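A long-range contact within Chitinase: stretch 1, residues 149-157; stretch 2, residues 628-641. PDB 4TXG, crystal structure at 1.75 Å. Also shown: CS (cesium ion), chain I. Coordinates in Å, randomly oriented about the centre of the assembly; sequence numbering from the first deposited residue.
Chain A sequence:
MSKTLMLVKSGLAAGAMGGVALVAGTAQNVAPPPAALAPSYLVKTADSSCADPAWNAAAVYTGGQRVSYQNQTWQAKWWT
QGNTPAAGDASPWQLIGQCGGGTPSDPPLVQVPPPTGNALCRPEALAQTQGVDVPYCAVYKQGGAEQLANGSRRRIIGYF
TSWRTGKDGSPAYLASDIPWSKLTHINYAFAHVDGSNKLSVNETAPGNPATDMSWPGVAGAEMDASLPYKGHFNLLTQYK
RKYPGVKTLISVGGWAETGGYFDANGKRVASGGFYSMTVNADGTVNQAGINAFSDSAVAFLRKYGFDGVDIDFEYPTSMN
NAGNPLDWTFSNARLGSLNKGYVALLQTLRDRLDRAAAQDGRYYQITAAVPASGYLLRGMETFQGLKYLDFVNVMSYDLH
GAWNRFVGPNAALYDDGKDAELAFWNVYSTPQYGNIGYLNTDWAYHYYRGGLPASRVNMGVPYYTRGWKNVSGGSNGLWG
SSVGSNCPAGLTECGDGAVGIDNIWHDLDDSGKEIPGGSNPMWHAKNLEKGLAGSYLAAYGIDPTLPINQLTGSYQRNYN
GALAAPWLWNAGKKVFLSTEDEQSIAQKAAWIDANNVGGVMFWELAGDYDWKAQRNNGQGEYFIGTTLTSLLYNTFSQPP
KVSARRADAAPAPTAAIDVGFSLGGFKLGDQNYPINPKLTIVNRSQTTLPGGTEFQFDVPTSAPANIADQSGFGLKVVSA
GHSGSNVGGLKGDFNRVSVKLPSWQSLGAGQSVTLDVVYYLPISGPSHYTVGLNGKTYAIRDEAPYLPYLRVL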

ATOM      1  N   ALA A 149     -12.775   8.171 -13.274  1.00  7.79           N
ATOM      2  CA  ALA A 149     -13.106   9.573 -13.459  1.00 11.30           C
ATOM      3  C   ALA A 149     -12.168  10.279 -14.437  1.00 10.96           C
ATOM      4  O   ALA A 149     -11.039   9.846 -14.666  1.00  9.61           O
ATOM      5  CB  ALA A 149     -13.084  10.288 -12.107  1.00 12.51           C
ATOM      6  N   ASN A 150     -12.671  11.369 -15.014  1.00  8.69           N
ATOM      7  CA  ASN A 150     -11.852  12.322 -15.755  1.00 12.97           C
ATOM      8  C   ASN A 150     -11.094  11.718 -16.946  1.00 11.64           C
ATOM      9  O   ASN A 150     -10.081  12.257 -17.395  1.00 11.88           O
ATOM     10  CB  ASN A 150     -10.887  13.007 -14.774  1.00 13.15           C
ATOM     11  CG  ASN A 150     -11.616  13.901 -13.774  1.00 13.26           C
ATOM     12  OD1 ASN A 150     -12.459  14.702 -14.165  1.00 11.69           O
ATOM     13  ND2 ASN A 150     -11.313  13.748 -12.482  1.00  9.47           N
ATOM     14  N   GLY A 151     -11.614  10.621 -17.487  1.00  9.70           N
ATOM     15  CA  GLY A 151     -11.036  10.028 -18.682  1.00 10.22           C
ATOM     16  C   GLY A 151      -9.660   9.418 -18.495  1.00 11.31           C
ATOM     17  O   GLY A 151      -8.924   9.244 -19.464  1.00 11.61           O
ATOM     18  N   SER A 152      -9.306   9.084 -17.257  1.00 10.05           N
ATOM     19  CA  SER A 152      -7.982   8.541 -16.990  1.00  8.69           C
ATOM     20  C   SER A 152      -7.901   7.035 -17.253  1.00 10.59           C
ATOM     21  O   SER A 152      -8.845   6.296 -16.991  1.00 11.22           O
ATOM     22  CB  SER A 152      -7.566   8.830 -15.545  1.00  9.71           C
ATOM     23  OG  SER A 152      -6.223   8.386 -15.334  1.00  8.62           O
ATOM     24  N   ARG A 153      -6.765   6.605 -17.791  1.00  8.78           N
ATOM     25  CA  ARG A 153      -6.430   5.195 -17.985  1.00  8.75           C
ATOM     26  C   ARG A 153      -5.971   4.518 -16.688  1.00  9.56           C
ATOM     27  O   ARG A 153      -6.012   3.294 -16.563  1.00  9.36           O
ATOM     28  CB  ARG A 153      -5.333   5.094 -19.056  1.00  9.20           C
ATOM     29  CG  ARG A 153      -4.764   3.698 -19.338  1.00  9.28           C
ATOM     30  CD  ARG A 153      -3.824   3.724 -20.553  1.00 11.07           C
ATOM     31  NE  ARG A 153      -2.711   4.670 -20.405  1.00 10.92           N
ATOM     32  CZ  ARG A 153      -2.683   5.897 -20.917  1.00 13.89           C
ATOM     33  NH1 ARG A 153      -3.709   6.351 -21.624  1.00 12.56           N
ATOM     34  NH2 ARG A 153      -1.622   6.676 -20.725  1.00 10.43           N
ATOM     35  N   ARG A 154      -5.514   5.327 -15.736  1.00  8.02           N
ATOM     36  CA  ARG A 154      -4.947   4.824 -14.485  1.00  8.51           C
ATOM     37  C   ARG A 154      -5.618   5.455 -13.286  1.00  9.54           C
ATOM     38  O   ARG A 154      -6.028   6.612 -13.348  1.00  7.71           O
ATOM     39  CB  ARG A 154      -3.445   5.126 -14.402  1.00  7.76           C
ATOM     40  CG  ARG A 154      -2.638   4.650 -15.589  1.00  8.17           C
ATOM     41  CD  ARG A 154      -2.449   3.134 -15.602  1.00  9.06           C
ATOM     42  NE  ARG A 154      -1.913   2.727 -16.902  1.00  8.61           N
ATOM     43  CZ  ARG A 154      -2.189   1.576 -17.499  1.00  8.76           C
ATOM     44  NH1 ARG A 154      -2.962   0.670 -16.887  1.00 10.17           N
ATOM     45  NH2 ARG A 154      -1.690   1.334 -18.704  1.00  9.26           N
ATOM     46  N   ARG A 155      -5.692   4.726 -12.176  1.00  7.94           N
ATOM     47  CA  ARG A 155      -6.114   5.368 -10.940  1.00  6.75           C
ATOM     48  C   ARG A 155      -5.084   6.425 -10.560  1.00  7.24           C
ATOM     49  O   ARG A 155      -3.888   6.244 -10.774  1.00  6.90           O
ATOM     50  CB  ARG A 155      -6.273   4.359  -9.812  1.00  6.91           C
ATOM     51  CG  ARG A 155      -7.311   3.292 -10.094  1.00  7.03           C
ATOM     52  CD  ARG A 155      -7.653   2.517  -8.832  1.00  6.95           C
ATOM     53  NE  ARG A 155      -8.504   1.377  -9.149  1.00  6.80           N
ATOM     54  CZ  ARG A 155      -8.030   0.194  -9.515  1.00  8.90           C
ATOM     55  NH1 ARG A 155      -6.714   0.012  -9.584  1.00  6.54           N
ATOM     56  NH2 ARG A 155      -8.869  -0.803  -9.802  1.00  6.68           N
ATOM     57  N   ILE A 156      -5.579   7.533 -10.024  1.00  7.44           N
ATOM     58  CA  ILE A 156      -4.755   8.602  -9.492  1.00  6.78           C
ATOM     59  C   ILE A 156      -5.367   8.916  -8.140  1.00  6.98           C
ATOM     60  O   ILE A 156      -6.406   9.575  -8.044  1.00  8.60           O
ATOM     61  CB  ILE A 156      -4.729   9.840 -10.411  1.00  9.15           C
ATOM     62  CG1 ILE A 156      -4.174   9.463 -11.785  1.00  7.40           C
ATOM     63  CG2 ILE A 156      -3.908  10.968  -9.776  1.00  8.86           C
ATOM     64  CD1 ILE A 156      -4.281  10.590 -12.821  1.00  9.45           C
ATOM     65  N   ILE A 157      -4.745   8.374  -7.104  1.00  7.62           N
ATOM     66  CA  ILE A 157      -5.337   8.354  -5.772  1.00  7.48           C
ATOM     67  C   ILE A 157      -4.574   9.269  -4.835  1.00  6.29           C
ATOM     68  O   ILE A 157      -3.411   9.026  -4.540  1.00  9.25           O
ATOM     69  CB  ILE A 157      -5.332   6.931  -5.199  1.00  8.95           C
ATOM     70  CG1 ILE A 157      -6.043   5.972  -6.157  1.00  8.67           C
ATOM     71  CG2 ILE A 157      -5.966   6.888  -3.819  1.00  9.69           C
ATOM     72  CD1 ILE A 157      -5.404   4.583  -6.182  1.00 17.21           C
ATOM     73  N   LEU A 628       2.902  17.820  -9.842  1.00  8.43           N
ATOM     74  CA  LEU A 628       3.120  16.380  -9.978  1.00  8.54           C
ATOM     75  C   LEU A 628       1.829  15.625 -10.336  1.00 10.57           C
ATOM     76  O   LEU A 628       1.833  14.735 -11.189  1.00  9.16           O
ATOM     77  CB  LEU A 628       3.733  15.805  -8.699  1.00  9.38           C
ATOM     78  CG  LEU A 628       5.076  16.415  -8.297  1.00 12.00           C
ATOM     79  CD1 LEU A 628       5.639  15.694  -7.077  1.00 10.82           C
ATOM     80  CD2 LEU A 628       6.083  16.390  -9.453  1.00 13.82           C
ATOM     81  N   THR A 629       0.725  15.988  -9.702  1.00  7.81           N
ATOM     82  CA  THR A 629      -0.552  15.375 -10.037  1.00  7.56           C
ATOM     83  C   THR A 629      -0.954  15.722 -11.471  1.00  9.92           C
ATOM     84  O   THR A 629      -1.519  14.891 -12.180  1.00 10.61           O
ATOM     85  CB  THR A 629      -1.636  15.806  -9.042  1.00 11.35           C
ATOM     86  OG1 THR A 629      -1.297  15.285  -7.749  1.00 10.14           O
ATOM     87  CG2 THR A 629      -2.995  15.266  -9.450  1.00 11.63           C
ATOM     88  N   SER A 630      -0.637  16.940 -11.910  1.00 10.37           N
ATOM     89  CA  SER A 630      -0.948  17.343 -13.277  1.00 10.44           C
ATOM     90  C   SER A 630      -0.136  16.536 -14.287  1.00 12.99           C
ATOM     91  O   SER A 630      -0.630  16.180 -15.363  1.00 10.26           O
ATOM     92  CB  SER A 630      -0.695  18.840 -13.480  1.00 12.92           C
ATOM     93  OG  SER A 630      -1.628  19.610 -12.736  1.00 14.85           O
ATOM     94  N   LEU A 631       1.116  16.259 -13.939  1.00 10.81           N
ATOM     95  CA  LEU A 631       1.964  15.440 -14.797  1.00 11.07           C
ATOM     96  C   LEU A 631       1.409  14.026 -14.887  1.00  8.92           C
ATOM     97  O   LEU A 631       1.332  13.458 -15.977  1.00 10.48           O
ATOM     98  CB  LEU A 631       3.404  15.412 -14.279  1.00 13.23           C
ATOM     99  CG  LEU A 631       4.387  14.486 -15.007  1.00 13.04           C
ATOM    100  CD1 LEU A 631       4.502  14.833 -16.483  1.00 14.85           C
ATOM    101  CD2 LEU A 631       5.762  14.556 -14.325  1.00 14.76           C
ATOM    102  N   LEU A 632       1.022  13.459 -13.747  1.00  7.63           N
ATOM    103  CA  LEU A 632       0.413  12.128 -13.746  1.00  9.15           C
ATOM    104  C   LEU A 632      -0.865  12.105 -14.599  1.00  9.32           C
ATOM    105  O   LEU A 632      -1.054  11.226 -15.448  1.00  8.66           O
ATOM    106  CB  LEU A 632       0.094  11.680 -12.315  1.00  9.33           C
ATOM    107  CG  LEU A 632       1.274  11.301 -11.429  1.00  9.94           C
ATOM    108  CD1 LEU A 632       0.810  11.119  -9.989  1.00 11.71           C
ATOM    109  CD2 LEU A 632       1.950  10.041 -11.948  1.00 12.57           C
ATOM    110  N   TYR A 633      -1.744  13.071 -14.363  1.00  7.91           N
ATOM    111  CA  TYR A 633      -3.004  13.126 -15.089  1.00  8.62           C
ATOM    112  C   TYR A 633      -2.812  13.339 -16.591  1.00  9.35           C
ATOM    113  O   TYR A 633      -3.477  12.696 -17.408  1.00 10.57           O
ATOM    114  CB  TYR A 633      -3.912  14.228 -14.531  1.00  8.58           C
ATOM    115  CG  TYR A 633      -5.182  14.329 -15.329  1.00 11.25           C
ATOM    116  CD1 TYR A 633      -6.146  13.331 -15.250  1.00  9.54           C
ATOM    117  CD2 TYR A 633      -5.395  15.384 -16.207  1.00 11.38           C
ATOM    118  CE1 TYR A 633      -7.295  13.390 -16.007  1.00 12.57           C
ATOM    119  CE2 TYR A 633      -6.540  15.453 -16.972  1.00 12.24           C
ATOM    120  CZ  TYR A 633      -7.489  14.456 -16.864  1.00 10.26           C
ATOM    121  OH  TYR A 633      -8.635  14.518 -17.625  1.00 11.03           O
ATOM    122  N   ASN A 634      -1.919  14.250 -16.961  1.00  9.62           N
ATOM    123  CA  ASN A 634      -1.686  14.523 -18.379  1.00 10.89           C
ATOM    124  C   ASN A 634      -1.100  13.305 -19.090  1.00 10.92           C
ATOM    125  O   ASN A 634      -1.381  13.057 -20.258  1.00 14.71           O
ATOM    126  CB  ASN A 634      -0.764  15.732 -18.550  1.00 13.23           C
ATOM    127  CG  ASN A 634      -1.462  17.045 -18.227  1.00 21.32           C
ATOM    128  OD1 ASN A 634      -2.675  17.179 -18.422  1.00 20.55           O
ATOM    129  ND2 ASN A 634      -0.702  18.019 -17.731  1.00 25.64           N
ATOM    130  N   THR A 635      -0.289  12.545 -18.367  1.00  9.53           N
ATOM    131  CA  THR A 635       0.290  11.325 -18.905  1.00 11.22           C
ATOM    132  C   THR A 635      -0.770  10.233 -19.065  1.00 10.87           C
ATOM    133  O   THR A 635      -0.835   9.570 -20.097  1.00 11.69           O
ATOM    134  CB  THR A 635       1.421  10.820 -18.002  1.00 12.59           C
ATOM    135  OG1 THR A 635       2.413  11.849 -17.872  1.00 12.08           O
ATOM    136  CG2 THR A 635       2.058   9.561 -18.579  1.00 12.92           C
ATOM    137  N   PHE A 636      -1.617  10.065 -18.052  1.00  9.51           N
ATOM    138  CA  PHE A 636      -2.548   8.933 -18.026  1.00  8.19           C
ATOM    139  C   PHE A 636      -3.913   9.182 -18.698  1.00  9.38           C
ATOM    140  O   PHE A 636      -4.713   8.251 -18.816  1.00 10.07           O
ATOM    141  CB  PHE A 636      -2.779   8.497 -16.571  1.00  8.04           C
ATOM    142  CG  PHE A 636      -1.544   7.967 -15.883  1.00  7.76           C
ATOM    143  CD1 PHE A 636      -0.514   7.381 -16.613  1.00  8.80           C
ATOM    144  CD2 PHE A 636      -1.435   8.028 -14.493  1.00  9.57           C
ATOM    145  CE1 PHE A 636       0.615   6.878 -15.977  1.00  8.99           C
ATOM    146  CE2 PHE A 636      -0.311   7.535 -13.844  1.00  8.31           C
ATOM    147  CZ  PHE A 636       0.723   6.952 -14.590  1.00  7.60           C
ATOM    148  N   SER A 637      -4.189  10.413 -19.136  1.00  9.71           N
ATOM    149  CA  SER A 637      -5.464  10.722 -19.800  1.00 10.14           C
ATOM    150  C   SER A 637      -5.299  10.935 -21.311  1.00 10.73           C
ATOM    151  O   SER A 637      -6.259  11.275 -22.029  1.00 17.12           O
ATOM    152  CB  SER A 637      -6.112  11.962 -19.176  1.00 11.55           C
ATOM    153  OG  SER A 637      -5.302  13.109 -19.387  1.00 12.49           O
ATOM    154  N   GLN A 638      -4.071  10.737 -21.781  1.00 14.77           N
ATOM    155  CA  GLN A 638      -3.739  10.808 -23.203  1.00 17.82           C
ATOM    156  C   GLN A 638      -3.090   9.482 -23.611  1.00 13.57           C
ATOM    157  O   GLN A 638      -2.671   8.728 -22.748  1.00 12.07           O
ATOM    158  CB  GLN A 638      -2.805  11.992 -23.476  1.00 23.66           C
ATOM    159  CG  GLN A 638      -3.429  13.359 -23.174  1.00 28.54           C
ATOM    160  CD  GLN A 638      -4.640  13.674 -24.054  1.00 38.31           C
ATOM    161  OE1 GLN A 638      -4.773  13.158 -25.165  1.00 38.24           O
ATOM    162  NE2 GLN A 638      -5.530  14.525 -23.552  1.00 41.60           N
ATOM    163  N   PRO A 639      -3.028   9.183 -24.919  1.00 14.33           N
ATOM    164  CA  PRO A 639      -2.431   7.899 -25.318  1.00 13.41           C
ATOM    165  C   PRO A 639      -1.021   7.690 -24.757  1.00 14.85           C
ATOM    166  O   PRO A 639      -0.272   8.662 -24.608  1.00 15.44           O
ATOM    167  CB  PRO A 639      -2.402   7.996 -26.842  1.00 16.98           C
ATOM    168  CG  PRO A 639      -3.588   8.861 -27.163  1.00 17.87           C
ATOM    169  CD  PRO A 639      -3.624   9.894 -26.064  1.00 16.19           C
ATOM    170  N   PRO A 640      -0.673   6.437 -24.438  1.00 12.78           N
ATOM    171  CA  PRO A 640       0.650   6.090 -23.905  1.00 15.37           C
ATOM    172  C   PRO A 640       1.760   6.529 -24.853  1.00 14.81           C
ATOM    173  O   PRO A 640       1.581   6.415 -26.059  1.00 16.30           O
ATOM    174  CB  PRO A 640       0.608   4.563 -23.804  1.00 16.14           C
ATOM    175  CG  PRO A 640      -0.830   4.198 -23.846  1.00 18.68           C
ATOM    176  CD  PRO A 640      -1.521   5.250 -24.641  1.00 16.01           C
ATOM    177  N   LYS A 641       2.871   7.024 -24.314  1.00 17.52           N
ATOM    178  CA  LYS A 641       4.041   7.382 -25.122  1.00 20.00           C
ATOM    179  C   LYS A 641       4.619   6.182 -25.857  1.00 17.12           C
ATOM    180  O   LYS A 641       5.076   6.293 -26.997  1.00 21.73           O
ATOM    181  CB  LYS A 641       5.130   7.994 -24.241  1.00 24.92           C
ATOM    182  CG  LYS A 641       4.816   9.383 -23.729  1.00 29.82           C
ATOM    183  CD  LYS A 641       5.837   9.833 -22.699  1.00 28.27           C
ATOM    184  CE  LYS A 641       5.301  10.980 -21.865  1.00 31.51           C
ATOM    185  NZ  LYS A 641       5.111  12.191 -22.697  1.00 34.42           N
TER
HETATM  186 CS    CS I 808       3.856   5.064 -29.768  1.00 88.95          CS
HETATM  187  O   HOH W   1       2.024   7.820 -28.759  1.00 48.27           O

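The guanidinium of Arg-153 gathers backbone carbonyls from where the helix 628-636 runs out: O of Thr-635 in its last turn and O of Gln-638 just beyond it. NH1 of Arg-153 donates to O of Gln-638 at 2.8 Å, and NH2 of Arg-153 reaches the same O of Gln-638 at 3.1 Å, so one carbonyl, near the guanidinium plane, takes both nitrogens. A weak bond from NH2 of Arg-153 to O of Thr-635, 3.1 Å, adds a carbonyl from the last turn. The backbone joins in: N of Arg-153 donates to O of Phe-636 at 2.8 Å and 168°, almost straight. One residue thus ties down three carbonyls, and none of these bonds depends on a partner side chain.

Tyr-633 applies the same rule in reverse, its OH donating to O of Asn-150 at 2.7 Å.

Apolar packing accompanies these bonds. CG of Arg-154 lies over the face of the Phe-636 ring, 3.6 Å from its centroid, a CH-pi contact made by the aliphatic part of a charged side chain whose nitrogens are bonded elsewhere in the structure. Ile-156 meets the edge of that ring, CG1 to CD2 of Phe-636 at 4.1 Å, and sets its CD1 3.6 Å from CA of Tyr-633, close against the helix backbone.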